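Acetolactate synthase isozyme 1 large subunit (Escherichia coli, PDB 6LPI) is the large subunit of a thiamine diphosphate-dependent enzyme that binds FAD, magnesium and thiamine diphosphate and pairs with a separate small subunit. Local coordinates at residues G75-V79 / F155-Q159; A211-Y217 / A276-L282; T294-C298 / K315-P319; Q452-S458 / A504-L509; V464-N470 / G532-V538. The contacts are given in a common frame with arbitrary orientation. Residue numbers count along the deposited sequence, not the author numbering.

Contact 1 (G75-V79 / F155-Q159)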
# COMPACT_ATOMS: atom_id res chain seq x y z
N GLY B 75 11.48 -0.41 -4.71
CA GLY B 75 11.68 0.19 -3.40
C GLY B 75 11.91 1.68 -3.38
O GLY B 75 12.20 2.22 -2.31
N LYS B 76 11.81 2.37 -4.53
CA LYS B 76 12.01 3.82 -4.73
C LYS B 76 10.75 4.51 -5.30
O LYS B 76 9.90 3.85 -5.90
CB LYS B 76 13.25 4.04 -5.64
CG LYS B 76 13.79 5.49 -5.65
CD LYS B 76 15.31 5.66 -5.43
CE LYS B 76 15.64 7.04 -4.75
NZ LYS B 76 15.04 8.26 -5.41
N PRO B 77 10.54 5.81 -5.06
CA PRO B 77 9.38 6.48 -5.68
C PRO B 77 9.36 6.45 -7.21
O PRO B 77 10.38 6.61 -7.88
CB PRO B 77 9.47 7.92 -5.19
CG PRO B 77 10.81 8.06 -4.55
CD PRO B 77 11.21 6.69 -4.08
N ALA B 78 8.16 6.21 -7.76
CA ALA B 78 7.87 6.28 -9.18
C ALA B 78 6.94 7.47 -9.42
O ALA B 78 6.24 7.90 -8.52
CB ALA B 78 7.24 4.98 -9.67
N VAL B 79 6.96 8.02 -10.64
CA VAL B 79 6.34 9.30 -10.95
C VAL B 79 5.26 9.13 -12.02
O VAL B 79 5.51 8.51 -13.06
CB VAL B 79 7.40 10.32 -11.41
CG1 VAL B 79 6.74 11.59 -11.91
CG2 VAL B 79 8.36 10.61 -10.25
N PHE B 155 10.19 14.18 -2.64
CA PHE B 155 10.90 12.92 -2.75
C PHE B 155 11.41 12.43 -1.41
O PHE B 155 11.52 11.22 -1.20
CB PHE B 155 12.05 13.04 -3.74
CG PHE B 155 11.68 12.68 -5.15
CD1 PHE B 155 10.94 13.55 -5.93
CD2 PHE B 155 12.05 11.45 -5.67
CE1 PHE B 155 10.59 13.22 -7.20
CE2 PHE B 155 11.71 11.11 -6.95
CZ PHE B 155 10.97 12.00 -7.72
N ARG B 156 11.74 13.33 -0.49
CA ARG B 156 12.09 12.86 0.85
C ARG B 156 10.84 12.28 1.51
O ARG B 156 10.84 11.11 1.94
CB ARG B 156 12.69 14.01 1.67
CG ARG B 156 13.09 13.65 3.10
CD ARG B 156 13.52 14.87 3.93
NE ARG B 156 12.46 15.88 4.04
CZ ARG B 156 11.51 15.91 4.98
NH1 ARG B 156 11.45 14.97 5.93
NH2 ARG B 156 10.60 16.88 4.97
N ILE B 157 9.74 13.03 1.48
CA ILE B 157 8.54 12.62 2.19
C ILE B 157 8.00 11.31 1.65
O ILE B 157 7.61 10.42 2.41
CB ILE B 157 7.48 13.73 2.09
CG1 ILE B 157 7.95 15.01 2.77
CG2 ILE B 157 6.15 13.24 2.56
CD1 ILE B 157 7.12 16.22 2.39
N ALA B 158 8.01 11.15 0.33
CA ALA B 158 7.45 9.94 -0.25
C ALA B 158 8.19 8.68 0.21
O ALA B 158 7.60 7.59 0.25
CB ALA B 158 7.47 10.05 -1.76
N GLN B 159 9.49 8.80 0.53
CA GLN B 159 10.29 7.61 0.74
C GLN B 159 10.73 7.41 2.18
O GLN B 159 11.35 6.38 2.47
CB GLN B 159 11.52 7.59 -0.18
CG GLN B 159 12.67 8.52 0.16
CD GLN B 159 13.56 8.79 -1.05
OE1 GLN B 159 13.49 8.08 -2.05
NE2 GLN B 159 14.42 9.80 -0.95
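This is helix-on-sheet packing in the N-terminal alpha/beta domain, a parallel sheet flanked by helices as is usual in thiamine diphosphate enzymes. P77 and the start of strand 78-82 meet the C-terminal part of helix 147-159, and the two backbones come closest at P77 and Q159, with CA atoms 6.6 Å apart. No hydrogen bond crosses between the segments, so the contact rests on side-chain packing.

The apolar part centres on P77, whose ring points at the helix. P77 CG lies 3.8 Å from F155 CD2, and P77 CB sits 4.5 Å from A158 CB. One turn of helix separates F155 from A158, which puts both on the side turned to the sheet. Further along, V79 CG2 reaches F155 CZ at 3.9 Å. I106 of the adjacent strand 105-111 touches P77, V79, F155 and A158, and so fills the floor beneath them. A78 points the other way, onto helix 60-74.

The polar side chains add van der Waals contact, Q159 from a buried position and K76 from a more exposed one. Q159 sends its amide back along the helix; NE2 is held by the carbonyl of A188, while OE1 rests 3.4 Å from P77 CD. The long chain of K76 folds over the same group: K76 CE is 3.6 Å from Q159 OE1, and K76 NZ ends at the edge of the F155 ring, 4.4 Å from CD2.

Contact 2 (A211-Y217 / A276-L282)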
# COMPACT_ATOMS: atom_id res chain seq x y z
N ALA B 211 8.90 -17.16 26.28
CA ALA B 211 7.55 -17.43 25.83
C ALA B 211 7.37 -18.92 25.52
O ALA B 211 8.25 -19.54 24.92
CB ALA B 211 7.22 -16.59 24.61
N LYS B 212 6.24 -19.49 25.96
CA LYS B 212 5.99 -20.91 25.66
C LYS B 212 5.55 -21.10 24.21
O LYS B 212 5.99 -22.06 23.55
CB LYS B 212 4.89 -21.49 26.57
CG LYS B 212 4.90 -21.12 28.07
CD LYS B 212 3.64 -21.64 28.88
CE LYS B 212 2.48 -20.59 29.03
NZ LYS B 212 1.33 -20.97 29.98
N ARG B 213 4.75 -20.18 23.65
CA ARG B 213 4.11 -20.38 22.35
C ARG B 213 4.10 -19.09 21.54
O ARG B 213 3.04 -18.50 21.29
CB ARG B 213 2.69 -20.93 22.51
CG ARG B 213 2.57 -22.17 23.38
CD ARG B 213 1.18 -22.80 23.29
NE ARG B 213 0.15 -21.96 23.88
CZ ARG B 213 -0.14 -21.91 25.18
NH1 ARG B 213 0.53 -22.66 26.04
NH2 ARG B 213 -1.09 -21.09 25.62
N PRO B 214 5.25 -18.63 21.09
CA PRO B 214 5.28 -17.39 20.31
C PRO B 214 4.97 -17.62 18.84
O PRO B 214 5.22 -18.69 18.28
CB PRO B 214 6.73 -16.91 20.49
CG PRO B 214 7.50 -18.20 20.53
CD PRO B 214 6.60 -19.22 21.20
N VAL B 215 4.42 -16.58 18.23
CA VAL B 215 4.24 -16.54 16.79
C VAL B 215 4.77 -15.21 16.31
O VAL B 215 4.71 -14.20 17.02
CB VAL B 215 2.78 -16.74 16.31
CG1 VAL B 215 2.09 -17.84 17.08
CG2 VAL B 215 2.04 -15.44 16.33
N LEU B 216 5.36 -15.23 15.12
CA LEU B 216 5.90 -14.05 14.48
C LEU B 216 4.90 -13.63 13.41
O LEU B 216 4.50 -14.43 12.57
CB LEU B 216 7.30 -14.34 13.92
CG LEU B 216 8.04 -13.39 13.01
CD1 LEU B 216 8.42 -12.16 13.79
CD2 LEU B 216 9.30 -14.05 12.52
N TYR B 217 4.42 -12.42 13.52
CA TYR B 217 3.33 -11.90 12.70
C TYR B 217 3.92 -10.80 11.81
O TYR B 217 4.22 -9.70 12.26
CB TYR B 217 2.22 -11.44 13.65
CG TYR B 217 1.12 -10.56 13.11
CD1 TYR B 217 0.85 -10.44 11.76
CD2 TYR B 217 0.35 -9.83 13.99
CE1 TYR B 217 -0.15 -9.62 11.31
CE2 TYR B 217 -0.64 -9.00 13.55
CZ TYR B 217 -0.89 -8.90 12.21
OH TYR B 217 -1.90 -8.07 11.78
N ALA B 276 -1.41 -18.76 20.93
CA ALA B 276 -0.18 -18.03 21.23
C ALA B 276 -0.24 -17.32 22.59
O ALA B 276 -1.28 -16.77 22.97
CB ALA B 276 0.10 -17.01 20.14
N ASP B 277 0.88 -17.35 23.32
CA ASP B 277 1.04 -16.55 24.53
C ASP B 277 1.88 -15.29 24.32
O ASP B 277 1.93 -14.45 25.22
CB ASP B 277 1.65 -17.39 25.68
CG ASP B 277 3.11 -17.82 25.43
OD1 ASP B 277 3.63 -17.63 24.32
OD2 ASP B 277 3.73 -18.37 26.38
N LEU B 278 2.51 -15.13 23.16
CA LEU B 278 3.19 -13.89 22.80
C LEU B 278 3.26 -13.79 21.29
O LEU B 278 3.64 -14.75 20.63
CB LEU B 278 4.61 -13.85 23.37
CG LEU B 278 5.49 -12.75 22.79
CD1 LEU B 278 5.31 -11.46 23.58
CD2 LEU B 278 6.93 -13.23 22.79
N LEU B 279 2.87 -12.65 20.73
CA LEU B 279 3.04 -12.45 19.30
C LEU B 279 3.96 -11.27 19.06
O LEU B 279 3.86 -10.24 19.74
CB LEU B 279 1.73 -12.35 18.50
CG LEU B 279 0.43 -11.65 18.71
CD1 LEU B 279 0.61 -10.26 18.27
CD2 LEU B 279 -0.59 -12.32 17.84
N ILE B 280 4.91 -11.48 18.16
CA ILE B 280 5.90 -10.50 17.74
C ILE B 280 5.44 -9.90 16.42
O ILE B 280 5.43 -10.57 15.39
CB ILE B 280 7.28 -11.15 17.56
CG1 ILE B 280 7.63 -12.07 18.73
CG2 ILE B 280 8.32 -10.09 17.24
CD1 ILE B 280 7.51 -13.52 18.41
N VAL B 281 4.98 -8.66 16.46
CA VAL B 281 4.35 -8.04 15.31
C VAL B 281 5.36 -7.08 14.69
O VAL B 281 5.72 -6.06 15.28
CB VAL B 281 3.07 -7.32 15.71
CG1 VAL B 281 2.28 -6.90 14.47
CG2 VAL B 281 2.27 -8.19 16.62
N LEU B 282 5.83 -7.41 13.49
CA LEU B 282 6.75 -6.56 12.76
C LEU B 282 6.08 -6.13 11.47
O LEU B 282 5.67 -6.97 10.68
CB LEU B 282 8.05 -7.29 12.45
CG LEU B 282 8.62 -8.04 13.63
CD1 LEU B 282 9.83 -8.85 13.23
CD2 LEU B 282 8.99 -7.01 14.68
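The carboxylate of D277 grips the turn before strand 214-218: K212 N donates to D277 OD2 at 2.8 Å and R213 N to D277 OD1 at 2.9 Å. In return D277 N donates to R213 O at 3.2 Å. From there the parallel ladder takes over, with V215 N to L278 O at 3.1 Å, I280 N to V215 O at 3.0 Å, Y217 N to I280 O at 2.8 Å and L282 N to Y217 O at 3.1 Å.

On one face P214, L216, L278 and I280 pack together, P214 CB 4.1 Å from I280 CD1, and helix 198-210 touches L278 and I280. The other face carries V215, Y217, L279 and V281; Y217 CD2 is 3.5 Å from V281 CG1, and the Y217 side chain lies about 5 Å from the bound FAD.

These are neighbouring inner strands of the central domain's Rossmann-like sheet. D277 satisfies two backbone NH groups just before the strand, consistent with its helping to align the start of the pairing; the rest is main-chain bonding between buried apolar faces.

Contact 3 (T294-C298 / K315-P319)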
# COMPACT_ATOMS: atom_id res chain seq x y z
N THR B 294 -11.15 -7.40 17.16
CA THR B 294 -9.92 -7.07 17.87
C THR B 294 -9.83 -7.75 19.23
O THR B 294 -8.85 -8.42 19.55
CB THR B 294 -9.85 -5.56 18.04
OG1 THR B 294 -9.91 -4.94 16.74
CG2 THR B 294 -8.60 -5.16 18.75
N GLU B 295 -10.87 -7.60 20.05
CA GLU B 295 -10.80 -8.08 21.42
C GLU B 295 -10.74 -9.61 21.50
O GLU B 295 -10.31 -10.14 22.53
CB GLU B 295 -11.99 -7.52 22.20
CG GLU B 295 -12.07 -5.99 22.13
CD GLU B 295 -12.75 -5.46 20.87
OE1 GLU B 295 -13.54 -6.22 20.25
OE2 GLU B 295 -12.51 -4.29 20.50
N GLN B 296 -11.13 -10.32 20.45
CA GLN B 296 -11.09 -11.78 20.49
C GLN B 296 -9.88 -12.33 19.75
O GLN B 296 -9.81 -13.54 19.51
CB GLN B 296 -12.36 -12.38 19.87
CG GLN B 296 -13.63 -11.74 20.34
CD GLN B 296 -13.97 -12.12 21.76
OE1 GLN B 296 -13.16 -12.73 22.45
NE2 GLN B 296 -15.18 -11.78 22.20
N PHE B 297 -8.89 -11.50 19.46
CA PHE B 297 -7.76 -11.93 18.65
C PHE B 297 -6.58 -12.11 19.58
O PHE B 297 -6.00 -11.13 20.06
CB PHE B 297 -7.42 -10.92 17.56
CG PHE B 297 -6.21 -11.32 16.78
CD1 PHE B 297 -6.26 -12.42 15.92
CD2 PHE B 297 -5.01 -10.64 16.91
CE1 PHE B 297 -5.13 -12.81 15.21
CE2 PHE B 297 -3.87 -11.05 16.22
CZ PHE B 297 -3.94 -12.13 15.36
N CYS B 298 -6.20 -13.35 19.79
CA CYS B 298 -5.11 -13.70 20.69
C CYS B 298 -5.27 -13.02 22.04
O CYS B 298 -4.40 -12.24 22.43
CB CYS B 298 -3.77 -13.29 20.07
SG CYS B 298 -3.57 -13.84 18.33
N LYS B 315 -2.79 1.80 18.23
CA LYS B 315 -3.99 2.24 17.53
C LYS B 315 -5.12 1.22 17.68
O LYS B 315 -6.27 1.62 17.87
CB LYS B 315 -3.67 2.48 16.06
CG LYS B 315 -4.89 2.78 15.21
CD LYS B 315 -4.47 2.95 13.76
CE LYS B 315 -4.34 1.62 13.04
NZ LYS B 315 -4.20 1.86 11.58
N ILE B 316 -4.82 -0.09 17.65
CA ILE B 316 -5.85 -1.11 17.65
C ILE B 316 -5.70 -2.11 18.80
O ILE B 316 -6.68 -2.45 19.47
CB ILE B 316 -5.93 -1.83 16.29
CG1 ILE B 316 -6.18 -0.76 15.20
CG2 ILE B 316 -7.00 -2.89 16.33
CD1 ILE B 316 -6.87 -1.23 13.97
N LYS B 317 -4.49 -2.65 18.98
CA LYS B 317 -4.15 -3.48 20.13
C LYS B 317 -3.04 -2.81 20.94
O LYS B 317 -2.11 -2.23 20.37
CB LYS B 317 -3.67 -4.90 19.73
CG LYS B 317 -4.74 -5.84 19.17
CD LYS B 317 -5.67 -6.41 20.23
CE LYS B 317 -5.43 -7.88 20.42
NZ LYS B 317 -6.50 -8.45 21.30
N GLN B 318 -3.12 -2.87 22.26
CA GLN B 318 -2.11 -2.20 23.05
C GLN B 318 -0.94 -3.15 23.25
O GLN B 318 -1.16 -4.30 23.67
CB GLN B 318 -2.68 -1.76 24.39
CG GLN B 318 -3.89 -0.84 24.23
CD GLN B 318 -3.53 0.60 23.99
OE1 GLN B 318 -4.31 1.37 23.41
NE2 GLN B 318 -2.36 1.01 24.48
N PRO B 319 0.27 -2.78 22.90
CA PRO B 319 1.39 -3.70 23.02
C PRO B 319 2.00 -3.62 24.41
O PRO B 319 1.84 -2.64 25.15
CB PRO B 319 2.38 -3.20 21.96
CG PRO B 319 2.16 -1.75 21.89
CD PRO B 319 0.69 -1.51 22.27
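Two loops of the Rossmann-like central domain, one on each end of strand 302-307 in sequence, are clasped here by one lysine: the loop before the strand offers backbone carbonyls, and the loop after it supplies K317. T294 opens the first segment in a short 3-10 turn and aims its side chain across the gap. Its methyl CG2 lies 3.4 Å from I316 O and 3.5 Å from K317 CD, while T294 OG1 sits 3.6 Å from I316 CG2. The carbonyl of T294 does double duty: T294 O accepts F297 N at 3.1 Å within the turn, and also the lysine ammonium from across.

E295 and Q296 point away from the second loop. At F297 the chain comes back: its carbonyl is the second acceptor for K317, and its ring, which packs on L279 of strand 278-282, turns an edge to the lysine, with F297 CD2 4.5 Å from K317 CE. C298 follows and also leans on L279, so this end of the segment is seated on the sheet.

The T294 and F297 carbonyls thus converge on a single donor. K317 also touches F286 and I303. Its side chain extends between the loops, and the contact tightens at its tip: K317 NZ donates to T294 O at 2.9 Å and to F297 O at 3.0 Å.

Contact 4 (Q452-S458 / A504-L509)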
# COMPACT_ATOMS: atom_id res chain seq x y z
N GLN B 452 -8.25 -0.73 -20.93
CA GLN B 452 -7.60 0.06 -21.95
C GLN B 452 -6.09 -0.06 -21.86
O GLN B 452 -5.38 0.09 -22.86
CB GLN B 452 -8.06 1.52 -21.84
CG GLN B 452 -7.49 2.28 -20.65
CD GLN B 452 -8.14 1.92 -19.35
OE1 GLN B 452 -9.35 1.65 -19.28
NE2 GLN B 452 -7.33 1.84 -18.29
N GLU B 453 -5.57 -0.38 -20.68
CA GLU B 453 -4.12 -0.48 -20.58
C GLU B 453 -3.60 -1.70 -21.31
O GLU B 453 -2.37 -1.81 -21.49
CB GLU B 453 -3.69 -0.48 -19.12
CG GLU B 453 -4.15 0.79 -18.36
CD GLU B 453 -3.78 2.09 -19.06
OE1 GLU B 453 -2.68 2.15 -19.65
OE2 GLU B 453 -4.59 3.04 -19.07
N MET B 454 -4.48 -2.59 -21.78
CA MET B 454 -4.04 -3.63 -22.70
C MET B 454 -3.25 -3.03 -23.85
O MET B 454 -2.19 -3.55 -24.21
CB MET B 454 -5.24 -4.42 -23.23
CG MET B 454 -5.53 -5.65 -22.42
SD MET B 454 -6.85 -6.68 -23.10
CE MET B 454 -7.05 -7.86 -21.78
N ALA B 455 -3.74 -1.91 -24.40
CA ALA B 455 -3.00 -1.24 -25.46
C ALA B 455 -1.59 -0.89 -25.00
O ALA B 455 -0.59 -1.21 -25.67
CB ALA B 455 -3.74 0.02 -25.91
N THR B 456 -1.50 -0.29 -23.80
CA THR B 456 -0.21 0.04 -23.21
C THR B 456 0.70 -1.17 -23.14
O THR B 456 1.91 -1.06 -23.40
CB THR B 456 -0.43 0.65 -21.82
OG1 THR B 456 -1.34 1.76 -21.92
CG2 THR B 456 0.87 1.12 -21.22
N ALA B 457 0.14 -2.34 -22.84
CA ALA B 457 0.98 -3.53 -22.74
C ALA B 457 1.54 -3.93 -24.10
O ALA B 457 2.73 -4.26 -24.22
CB ALA B 457 0.18 -4.69 -22.14
N SER B 458 0.71 -3.89 -25.14
CA SER B 458 1.19 -4.44 -26.40
C SER B 458 2.16 -3.48 -27.08
O SER B 458 3.17 -3.92 -27.64
CB SER B 458 0.01 -4.77 -27.30
OG SER B 458 -0.63 -3.60 -27.72
N ALA B 504 -8.77 -9.04 -26.27
CA ALA B 504 -7.32 -9.06 -26.09
C ALA B 504 -6.58 -9.15 -27.42
O ALA B 504 -5.49 -8.60 -27.57
CB ALA B 504 -6.91 -10.21 -25.18
N ALA B 505 -7.14 -9.90 -28.38
CA ALA B 505 -6.56 -9.96 -29.73
C ALA B 505 -6.64 -8.62 -30.44
O ALA B 505 -5.68 -8.21 -31.10
CB ALA B 505 -7.27 -11.01 -30.57
N GLY B 506 -7.78 -7.92 -30.34
CA GLY B 506 -7.90 -6.59 -30.91
C GLY B 506 -7.04 -5.54 -30.23
O GLY B 506 -6.76 -4.50 -30.84
N PHE B 507 -6.63 -5.78 -28.99
CA PHE B 507 -5.63 -4.92 -28.39
C PHE B 507 -4.22 -5.31 -28.80
O PHE B 507 -3.26 -4.62 -28.43
CB PHE B 507 -5.75 -4.94 -26.86
CG PHE B 507 -6.82 -4.04 -26.30
CD1 PHE B 507 -6.60 -2.68 -26.12
CD2 PHE B 507 -8.05 -4.57 -25.90
CE1 PHE B 507 -7.59 -1.88 -25.60
CE2 PHE B 507 -9.03 -3.77 -25.38
CZ PHE B 507 -8.80 -2.42 -25.22
N GLY B 508 -4.04 -6.39 -29.54
CA GLY B 508 -2.73 -6.78 -29.98
C GLY B 508 -2.02 -7.82 -29.14
O GLY B 508 -0.81 -8.01 -29.32
N LEU B 509 -2.73 -8.49 -28.23
CA LEU B 509 -2.15 -9.55 -27.41
C LEU B 509 -2.48 -10.91 -28.00
O LEU B 509 -3.55 -11.10 -28.60
CB LEU B 509 -2.68 -9.55 -25.97
CG LEU B 509 -3.00 -8.30 -25.17
CD1 LEU B 509 -3.59 -8.72 -23.82
CD2 LEU B 509 -1.80 -7.41 -25.03
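A Schellman motif ends helix 500-506 in the C-terminal thiamine diphosphate-binding domain, and this helix end packs against one side of the short helix 453-459. G508 has positive phi; the motif's bonds are L509 N to A504 O at 2.8 Å and G508 N to A505 O at 2.9 Å. A CB on G508 would be jammed against the preceding carbonyl and lie tight against S458 OG, so the lack of a side chain suits both the turn and the close approach.

F507 is the main contact residue. M454 CB lies over one face of its ring, 3.5 Å from F507 CG, a CH-pi contact, and the sulfur adds an oblique Met-aromatic approach. A455 borders the same ring, with A455 CB 3.9 Å from F507 CD1. M454 SD also reaches A504 CB at 4.1 Å.

The L509 side chain reaches helix 453-459: L509 CD1 is 3.9 Å from M454 CG, and L509 CD2 is 3.9 Å from S458 CB. The S458 hydroxyl sits between two carbonyls, with S458 OG 2.9 Å from F507 O and 3.1 Å from A455 O, and its proton could serve either. Helix 422-432 backs M454 and A457 from another side. The paired 6-to-1 and 5-to-2 bonds around a positive-phi glycine are the typical Schellman C-cap, which here turns the chain from helix 500-506 into strand 510-513 of the alpha/beta domain.

Contact 5 (V464-N470 / G532-V538)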
# COMPACT_ATOMS: atom_id res chain seq x y z
N VAL B 464 3.96 -9.49 -20.07
CA VAL B 464 2.93 -9.66 -19.04
C VAL B 464 1.87 -10.62 -19.55
O VAL B 464 1.28 -10.41 -20.62
CB VAL B 464 2.34 -8.32 -18.54
CG1 VAL B 464 3.42 -7.27 -18.30
CG2 VAL B 464 1.26 -7.76 -19.41
N LYS B 465 1.57 -11.64 -18.76
CA LYS B 465 0.63 -12.69 -19.11
C LYS B 465 -0.57 -12.58 -18.18
O LYS B 465 -0.45 -12.86 -16.98
CB LYS B 465 1.30 -14.05 -19.00
CG LYS B 465 2.72 -14.12 -19.59
CD LYS B 465 2.64 -14.41 -21.11
CE LYS B 465 3.99 -14.51 -21.82
NZ LYS B 465 4.60 -13.27 -22.28
N ILE B 466 -1.71 -12.17 -18.73
CA ILE B 466 -2.93 -12.09 -17.93
C ILE B 466 -3.55 -13.48 -17.82
O ILE B 466 -3.85 -14.11 -18.84
CB ILE B 466 -3.94 -11.09 -18.52
CG1 ILE B 466 -3.36 -9.67 -18.55
CG2 ILE B 466 -5.24 -11.14 -17.73
CD1 ILE B 466 -3.98 -8.81 -19.60
N ILE B 467 -3.70 -13.96 -16.60
CA ILE B 467 -4.39 -15.21 -16.32
C ILE B 467 -5.79 -14.86 -15.83
O ILE B 467 -6.00 -14.54 -14.66
CB ILE B 467 -3.63 -16.09 -15.33
CG1 ILE B 467 -2.21 -16.36 -15.84
CG2 ILE B 467 -4.37 -17.38 -15.08
CD1 ILE B 467 -1.13 -16.01 -14.86
N LEU B 468 -6.76 -14.92 -16.74
CA LEU B 468 -8.11 -14.46 -16.47
C LEU B 468 -8.96 -15.65 -16.02
O LEU B 468 -9.19 -16.59 -16.78
CB LEU B 468 -8.69 -13.80 -17.72
CG LEU B 468 -10.20 -13.56 -17.79
CD1 LEU B 468 -10.62 -12.56 -16.74
CD2 LEU B 468 -10.56 -13.03 -19.16
N MET B 469 -9.39 -15.63 -14.75
CA MET B 469 -10.40 -16.57 -14.27
C MET B 469 -11.74 -15.87 -14.44
O MET B 469 -12.05 -14.92 -13.71
CB MET B 469 -10.17 -16.94 -12.80
CG MET B 469 -8.74 -17.24 -12.46
SD MET B 469 -8.60 -18.26 -10.98
CE MET B 469 -6.90 -17.91 -10.49
N ASN B 470 -12.52 -16.32 -15.40
CA ASN B 470 -13.74 -15.63 -15.79
C ASN B 470 -14.88 -16.49 -15.23
O ASN B 470 -15.20 -17.54 -15.78
CB ASN B 470 -13.80 -15.50 -17.31
CG ASN B 470 -15.17 -15.15 -17.82
OD1 ASN B 470 -16.06 -14.75 -17.06
ND2 ASN B 470 -15.37 -15.33 -19.13
N GLY B 532 6.15 -11.07 -25.14
CA GLY B 532 5.05 -10.19 -25.46
C GLY B 532 3.89 -10.43 -24.51
O GLY B 532 3.87 -11.39 -23.73
N PRO B 533 2.92 -9.52 -24.53
CA PRO B 533 1.78 -9.63 -23.62
C PRO B 533 0.76 -10.64 -24.13
O PRO B 533 0.53 -10.74 -25.33
CB PRO B 533 1.23 -8.20 -23.58
CG PRO B 533 1.65 -7.61 -24.92
CD PRO B 533 2.92 -8.28 -25.32
N ALA B 534 0.17 -11.38 -23.21
CA ALA B 534 -0.78 -12.43 -23.54
C ALA B 534 -1.97 -12.41 -22.60
O ALA B 534 -1.85 -12.03 -21.42
CB ALA B 534 -0.12 -13.82 -23.46
N LEU B 535 -3.12 -12.84 -23.11
CA LEU B 535 -4.30 -13.09 -22.31
C LEU B 535 -4.64 -14.57 -22.34
O LEU B 535 -4.84 -15.14 -23.42
CB LEU B 535 -5.51 -12.33 -22.84
CG LEU B 535 -6.78 -12.78 -22.12
CD1 LEU B 535 -6.98 -11.96 -20.83
CD2 LEU B 535 -8.00 -12.79 -23.04
N ILE B 536 -4.78 -15.18 -21.17
CA ILE B 536 -5.15 -16.58 -21.04
C ILE B 536 -6.47 -16.65 -20.29
O ILE B 536 -6.56 -16.18 -19.14
CB ILE B 536 -4.07 -17.40 -20.33
CG1 ILE B 536 -2.80 -17.42 -21.16
CG2 ILE B 536 -4.55 -18.83 -20.13
CD1 ILE B 536 -1.88 -16.25 -20.90
N HIS B 537 -7.49 -17.24 -20.91
CA HIS B 537 -8.86 -17.19 -20.41
C HIS B 537 -9.31 -18.57 -19.95
O HIS B 537 -9.07 -19.56 -20.64
CB HIS B 537 -9.77 -16.62 -21.49
CG HIS B 537 -11.23 -16.86 -21.25
ND1 HIS B 537 -11.80 -18.10 -21.42
CD2 HIS B 537 -12.22 -16.03 -20.85
CE1 HIS B 537 -13.09 -18.02 -21.14
NE2 HIS B 537 -13.37 -16.78 -20.79
N VAL B 538 -9.98 -18.62 -18.79
CA VAL B 538 -10.47 -19.86 -18.20
C VAL B 538 -11.87 -19.67 -17.63
O VAL B 538 -12.06 -18.83 -16.74
CB VAL B 538 -9.54 -20.36 -17.08
CG1 VAL B 538 -10.17 -21.54 -16.35
CG2 VAL B 538 -8.22 -20.74 -17.64
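G532 leads into the pairing of two adjacent inner strands in the parallel alpha/beta sheet of the C-terminal thiamine diphosphate-binding domain. G532 O takes K465 NZ at a very short 2.5 Å; the same ammonium forms a salt bridge with D463. P533 comes next, its CA 3.1 Å from V464 O in a CA-H...O contact and its CB 4.2 Å from V464 CG2.

With A534 the strand proper begins, in parallel register with K465. A534 N donates to V464 O at 3.0 Å. I466 N donates to A534 O at 2.7 Å. A534 CB packs 3.7 Å from K465 CD. L535 turns to the opposite face, where its CD1 meets I466 CG2 at 3.6 Å and L468 CB at 4.0 Å. I536 continues the ladder, its N bonded to I466 O and its O to L468 N, both at 2.7 Å.

At H537, N470 ND2 donates to H537 NE2 at 3.0 Å. V538 closes the pairing, V538 N to L468 O at 3.0 Å and V538 O from N470 N at 2.9 Å. This end lies by the cofactor site, the M469 side chain about 6 Å from thiamine diphosphate.

Backbone bonds from K465, I467 and M469 to strand 438-443 place strand 464-470 between it and 534-539; helix 370-378 packs on I467, M469 and V538, and helix 500-506 on the face of L468, L535 and H537.

From the N terminus, contact 1 closes first, joining the lead-in to strand 78-82 with helix 147-159 of the first alpha/beta domain. Contact 2 follows in series, bringing strand 278-282 back beside strand 214-218 in the central domain. Contact 3 then closes a short loop around strand 302-307 and touches contact 2 where L279 CD2 lies 3.4 Å from C298 SG. In the C-terminal domain, contacts 4 and 5 cross, their segments alternating along the chain, and pack together, P533 CB 3.5 Å from L509 CD2. Contacts 2 and 4, in different domains, have centres about 47 Å apart.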